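Long-range contact in CD180 antigen (Mus musculus, PDB 3T6Q), which may cooperate with MD-1 and TLR4 in the innate immune response of B cells to bacterial lipopolysaccharide, leading to NF-kappa-B activation: residues Asn465-Arg477 against Ile491-Asn503. Numbering follows the deposited sequence. Where two conformers were deposited one is given.
Sequences NIQKTNSLQTLGR and IDQHAFTSLKMMN
Asn470 and Gln473 reach across to the backbone of the next leucine-rich repeat with their side-chain amides. The buried Asn470 has CG between its backbone N and carbonyl carbon (chi1 60°), a position from which ND2 donates to Ala495 O at 2.9 Å, in both amide and carbonyl planes and on a lone pair. Its second N-H goes to Gln467 O, while OD1 accepts from Leu472 N in an Asx turn; three bonds thus fix the amide's rotation. In the conformer given, one of two, Gln473 bends at chi2 (-92°) and OE1 accepts from Ser498 N at 3.2 Å, while NE2 donates to Lys468 O and, weakly, to His494 O; the second conformer leaves these bonds less certain.

Beside this polar row, Ile466 and Ile491 point the same way from a parallel bridge, CD1 of Ile466 lying 3.9 Å from CG1 of Ile491. Leu472 CD1 approaches Phe496 CE1 obliquely at 3.7 Å. At the far end, in one of its two conformers, Met501 extends so that CE lies 3.4 Å from Arg477 NE, and a water joins Gly476 O to Met501 N.

Successive turns of the solenoid are stacked here: Leu472 and Phe496 both pack on Leu481 of strand 480-482, and Leu472 and Leu475 reach Leu454 of strand 453-455.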
loop_
_atom_site.group_PDB
_atom_site.type_symbol
_atom_site.label_atom_id
_atom_site.label_comp_id
_atom_site.label_asym_id
_atom_site.label_seq_id
_atom_site.Cartn_x
_atom_site.Cartn_y
_atom_site.Cartn_z
ATOM N N ASN A 465 -10.898 -5.803 -61.571
ATOM C CA ASN A 465 -11.486 -7.033 -62.077
ATOM C C ASN A 465 -10.525 -8.235 -62.040
ATOM O O ASN A 465 -9.414 -8.155 -62.570
ATOM C CB ASN A 465 -11.974 -6.857 -63.515
ATOM C CG ASN A 465 -12.645 -8.112 -64.052
ATOM O OD1 ASN A 465 -13.606 -8.614 -63.464
ATOM N ND2 ASN A 465 -12.097 -8.669 -65.144
ATOM N N ILE A 466 -10.978 -9.365 -61.492
ATOM C CA ILE A 466 -10.199 -10.594 -61.598
ATOM C C ILE A 466 -10.650 -11.303 -62.837
ATOM O O ILE A 466 -11.790 -11.766 -62.909
ATOM C CB ILE A 466 -10.359 -11.524 -60.382
ATOM C CG1 ILE A 466 -10.151 -10.726 -59.071
ATOM C CG2 ILE A 466 -9.346 -12.656 -60.470
ATOM C CD1 ILE A 466 -10.143 -11.622 -57.829
ATOM N N GLN A 467 -9.743 -11.398 -63.805
ATOM C CA GLN A 467 -10.010 -12.077 -65.095
ATOM C C GLN A 467 -9.900 -13.568 -64.968
ATOM O O GLN A 467 -9.414 -14.065 -63.958
ATOM C CB GLN A 467 -9.048 -11.597 -66.167
ATOM C CG GLN A 467 -9.499 -10.296 -66.814
ATOM C CD GLN A 467 -8.461 -9.712 -67.745
ATOM O OE1 GLN A 467 -7.341 -9.401 -67.332
ATOM N NE2 GLN A 467 -8.832 -9.543 -69.004
ATOM N N LYS A 468 -10.380 -14.276 -65.985
ATOM C CA LYS A 468 -10.241 -15.720 -66.062
ATOM C C LYS A 468 -8.763 -16.101 -65.916
ATOM O O LYS A 468 -8.444 -17.062 -65.241
ATOM C CB LYS A 468 -10.775 -16.216 -67.409
ATOM C CG LYS A 468 -10.637 -17.716 -67.605
ATOM C CD LYS A 468 -11.384 -18.172 -68.857
ATOM C CE LYS A 468 -11.051 -19.619 -69.169
ATOM N NZ LYS A 468 -12.229 -20.321 -69.749
ATOM N N THR A 469 -7.868 -15.342 -66.550
ATOM C CA THR A 469 -6.434 -15.573 -66.347
ATOM C C THR A 469 -5.915 -14.615 -65.301
ATOM O O THR A 469 -6.096 -13.385 -65.393
ATOM C CB THR A 469 -5.603 -15.454 -67.640
ATOM O OG1 THR A 469 -5.707 -14.124 -68.134
ATOM C CG2 THR A 469 -6.135 -16.397 -68.702
ATOM N N ASN A 470 -5.288 -15.188 -64.284
ATOM C CA ASN A 470 -4.771 -14.388 -63.181
ATOM C C ASN A 470 -3.606 -15.164 -62.521
ATOM O O ASN A 470 -3.361 -16.333 -62.866
ATOM C CB ASN A 470 -5.928 -14.073 -62.221
ATOM C CG ASN A 470 -6.565 -15.331 -61.637
ATOM O OD1 ASN A 470 -5.912 -16.081 -60.886
ATOM N ND2 ASN A 470 -7.841 -15.583 -61.975
ATOM N N SER A 471 -2.875 -14.533 -61.603
ATOM C CA SER A 471 -1.752 -15.246 -60.937
ATOM C C SER A 471 -2.147 -16.471 -60.097
ATOM O O SER A 471 -1.307 -17.332 -59.846
ATOM C CB SER A 471 -0.992 -14.294 -60.028
ATOM O OG SER A 471 -1.835 -13.950 -58.941
ATOM N N LEU A 472 -3.413 -16.537 -59.654
ATOM C CA LEU A 472 -3.848 -17.553 -58.681
ATOM C C LEU A 472 -4.061 -18.930 -59.258
ATOM O O LEU A 472 -4.035 -19.916 -58.528
ATOM C CB LEU A 472 -5.134 -17.116 -57.943
ATOM C CG LEU A 472 -5.139 -15.723 -57.311
ATOM C CD1 LEU A 472 -6.570 -15.390 -56.892
ATOM C CD2 LEU A 472 -4.197 -15.650 -56.097
ATOM N N GLN A 473 -4.287 -19.016 -60.564
ATOM C CA GLN A 473 -4.707 -20.282 -61.174
ATOM C C GLN A 473 -3.611 -21.390 -61.126
ATOM O O GLN A 473 -3.909 -22.554 -61.383
ATOM C CB GLN A 473 -5.250 -20.053 -62.602
ATOM C CG GLN A 473 -6.467 -19.110 -62.724
ATOM C CD GLN A 473 -7.826 -19.819 -62.660
ATOM O OE1 GLN A 473 -8.101 -20.551 -61.722
ATOM N NE2 GLN A 473 -8.697 -19.563 -63.653
ATOM N N THR A 474 -2.372 -21.035 -60.764
ATOM C CA THR A 474 -1.309 -22.039 -60.533
ATOM C C THR A 474 -1.279 -22.649 -59.123
ATOM O O THR A 474 -0.445 -23.517 -58.858
ATOM C CB THR A 474 0.118 -21.480 -60.834
ATOM O OG1 THR A 474 0.430 -20.367 -59.957
ATOM C CG2 THR A 474 0.265 -21.070 -62.303
ATOM N N LEU A 475 -2.159 -22.201 -58.223
ATOM C CA LEU A 475 -2.068 -22.603 -56.806
ATOM C C LEU A 475 -3.038 -23.766 -56.486
ATOM O O LEU A 475 -3.993 -23.624 -55.727
ATOM C CB LEU A 475 -2.287 -21.364 -55.878
ATOM C CG LEU A 475 -1.260 -20.243 -56.158
ATOM C CD1 LEU A 475 -1.643 -18.983 -55.395
ATOM C CD2 LEU A 475 0.167 -20.671 -55.802
ATOM N N GLY A 476 -2.790 -24.927 -57.084
ATOM C CA GLY A 476 -3.705 -26.078 -56.950
ATOM C C GLY A 476 -3.962 -26.569 -55.534
ATOM O O GLY A 476 -5.030 -27.133 -55.289
ATOM N N ARG A 477 -3.022 -26.383 -54.587
ATOM C CA ARG A 477 -3.296 -26.831 -53.198
ATOM C C ARG A 477 -3.878 -25.759 -52.274
ATOM O O ARG A 477 -4.043 -25.956 -51.049
ATOM C CB ARG A 477 -2.051 -27.479 -52.574
ATOM C CG ARG A 477 -1.428 -28.544 -53.476
ATOM C CD ARG A 477 -0.976 -29.795 -52.748
ATOM N NE ARG A 477 -1.876 -30.883 -53.130
ATOM C CZ ARG A 477 -1.967 -32.064 -52.530
ATOM N NH1 ARG A 477 -1.212 -32.353 -51.478
ATOM N NH2 ARG A 477 -2.835 -32.958 -52.988
ATOM N N ILE A 491 -15.354 -10.260 -60.249
ATOM C CA ILE A 491 -14.542 -11.464 -60.330
ATOM C C ILE A 491 -15.181 -12.291 -61.426
ATOM O O ILE A 491 -16.368 -12.623 -61.353
ATOM C CB ILE A 491 -14.539 -12.243 -58.969
ATOM C CG1 ILE A 491 -14.078 -11.326 -57.814
ATOM C CG2 ILE A 491 -13.675 -13.520 -59.062
ATOM C CD1 ILE A 491 -13.993 -12.027 -56.478
ATOM N N ASP A 492 -14.421 -12.577 -62.474
ATOM C CA ASP A 492 -14.889 -13.455 -63.523
ATOM C C ASP A 492 -15.372 -14.792 -62.951
ATOM O O ASP A 492 -14.758 -15.322 -62.023
ATOM C CB ASP A 492 -13.745 -13.678 -64.531
ATOM C CG ASP A 492 -14.232 -14.343 -65.803
ATOM O OD1 ASP A 492 -14.541 -13.612 -66.746
ATOM O OD2 ASP A 492 -14.350 -15.582 -65.834
ATOM N N GLN A 493 -16.449 -15.360 -63.505
ATOM C CA GLN A 493 -16.977 -16.637 -63.022
ATOM C C GLN A 493 -15.999 -17.811 -63.062
ATOM O O GLN A 493 -16.207 -18.814 -62.351
ATOM C CB GLN A 493 -18.225 -17.048 -63.813
ATOM C CG GLN A 493 -18.003 -17.195 -65.311
ATOM C CD GLN A 493 -19.207 -17.815 -65.995
ATOM O OE1 GLN A 493 -19.845 -18.737 -65.465
ATOM N NE2 GLN A 493 -19.517 -17.324 -67.182
ATOM N N HIS A 494 -14.982 -17.709 -63.919
ATOM C CA HIS A 494 -13.984 -18.760 -64.077
ATOM C C HIS A 494 -12.671 -18.399 -63.449
ATOM O O HIS A 494 -11.697 -19.111 -63.650
ATOM C CB HIS A 494 -13.793 -19.146 -65.568
ATOM C CG HIS A 494 -15.014 -19.780 -66.180
ATOM N ND1 HIS A 494 -15.552 -20.933 -65.705
ATOM C CD2 HIS A 494 -15.837 -19.362 -67.225
ATOM C CE1 HIS A 494 -16.651 -21.236 -66.423
ATOM N NE2 HIS A 494 -16.823 -20.275 -67.350
ATOM N N ALA A 495 -12.629 -17.316 -62.660
ATOM C CA ALA A 495 -11.373 -16.839 -62.050
ATOM C C ALA A 495 -10.657 -17.820 -61.103
ATOM O O ALA A 495 -9.426 -17.751 -60.943
ATOM C CB ALA A 495 -11.593 -15.517 -61.323
ATOM N N PHE A 496 -11.426 -18.672 -60.449
ATOM C CA PHE A 496 -10.912 -19.524 -59.375
ATOM C C PHE A 496 -11.115 -20.998 -59.721
ATOM O O PHE A 496 -10.961 -21.852 -58.843
ATOM C CB PHE A 496 -11.663 -19.262 -58.069
ATOM C CG PHE A 496 -11.532 -17.854 -57.526
ATOM C CD1 PHE A 496 -10.364 -17.102 -57.695
ATOM C CD2 PHE A 496 -12.586 -17.310 -56.798
ATOM C CE1 PHE A 496 -10.257 -15.818 -57.148
ATOM C CE2 PHE A 496 -12.479 -16.039 -56.234
ATOM C CZ PHE A 496 -11.315 -15.301 -56.413
ATOM N N THR A 497 -11.490 -21.286 -60.978
ATOM C CA THR A 497 -11.856 -22.658 -61.386
ATOM C C THR A 497 -10.755 -23.734 -61.159
ATOM O O THR A 497 -11.067 -24.878 -60.826
ATOM C CB THR A 497 -12.366 -22.717 -62.849
ATOM O OG1 THR A 497 -13.314 -21.662 -63.069
ATOM C CG2 THR A 497 -13.079 -24.048 -63.117
ATOM N N SER A 498 -9.490 -23.359 -61.341
ATOM C CA SER A 498 -8.379 -24.285 -61.103
ATOM C C SER A 498 -8.164 -24.536 -59.615
ATOM O O SER A 498 -7.538 -25.519 -59.234
ATOM C CB SER A 498 -7.090 -23.775 -61.751
ATOM O OG SER A 498 -6.771 -22.475 -61.306
ATOM N N LEU A 499 -8.709 -23.660 -58.770
ATOM C CA LEU A 499 -8.512 -23.771 -57.306
ATOM C C LEU A 499 -9.558 -24.663 -56.656
ATOM O O LEU A 499 -10.572 -24.185 -56.121
ATOM C CB LEU A 499 -8.519 -22.387 -56.658
ATOM C CG LEU A 499 -7.524 -21.454 -57.341
ATOM C CD1 LEU A 499 -7.872 -20.022 -56.994
ATOM C CD2 LEU A 499 -6.116 -21.793 -56.878
ATOM N N LYS A 500 -9.308 -25.967 -56.662
ATOM C CA LYS A 500 -10.345 -26.895 -56.248
ATOM C C LYS A 500 -10.309 -27.268 -54.771
ATOM O O LYS A 500 -11.264 -27.883 -54.273
ATOM C CB LYS A 500 -10.372 -28.128 -57.195
ATOM C CG LYS A 500 -10.451 -27.696 -58.679
ATOM C CD LYS A 500 -10.685 -28.806 -59.704
ATOM C CE LYS A 500 -10.867 -28.275 -61.136
ATOM N NZ LYS A 500 -11.984 -27.276 -61.320
ATOM N N MET A 501 -9.244 -26.896 -54.058
ATOM C CA MET A 501 -9.155 -27.251 -52.635
ATOM C C MET A 501 -9.478 -26.085 -51.703
ATOM O O MET A 501 -9.308 -26.203 -50.498
ATOM C CB MET A 501 -7.760 -27.793 -52.286
ATOM C CG MET A 501 -7.181 -28.733 -53.323
ATOM S SD MET A 501 -5.824 -29.672 -52.604
ATOM C CE MET A 501 -5.105 -30.381 -54.099
ATOM N N MET A 502 -9.942 -24.963 -52.254
ATOM C CA MET A 502 -10.253 -23.797 -51.398
ATOM C C MET A 502 -11.369 -24.108 -50.448
ATOM O O MET A 502 -12.389 -24.674 -50.830
ATOM C CB MET A 502 -10.521 -22.523 -52.189
ATOM C CG MET A 502 -9.280 -21.954 -52.838
ATOM S SD MET A 502 -9.538 -20.222 -53.301
ATOM C CE MET A 502 -10.918 -20.300 -54.476
ATOM N N ASN A 503 -11.165 -23.774 -49.185
ATOM C CA ASN A 503 -12.228 -23.927 -48.193
ATOM C C ASN A 503 -12.436 -22.679 -47.314
ATOM O O ASN A 503 -13.290 -22.685 -46.455
ATOM C CB ASN A 503 -12.022 -25.224 -47.342
ATOM C CG ASN A 503 -10.679 -25.246 -46.592
ATOM O OD1 ASN A 503 -9.975 -26.288 -46.524
ATOM N ND2 ASN A 503 -10.324 -24.139 -46.021
HETATM O O HOH W 1 -11.775 -12.837 -68.031
HETATM O O HOH W 2 -7.162 -25.055 -54.432
HETATM O O HOH W 3 -6.926 -27.482 -57.160
#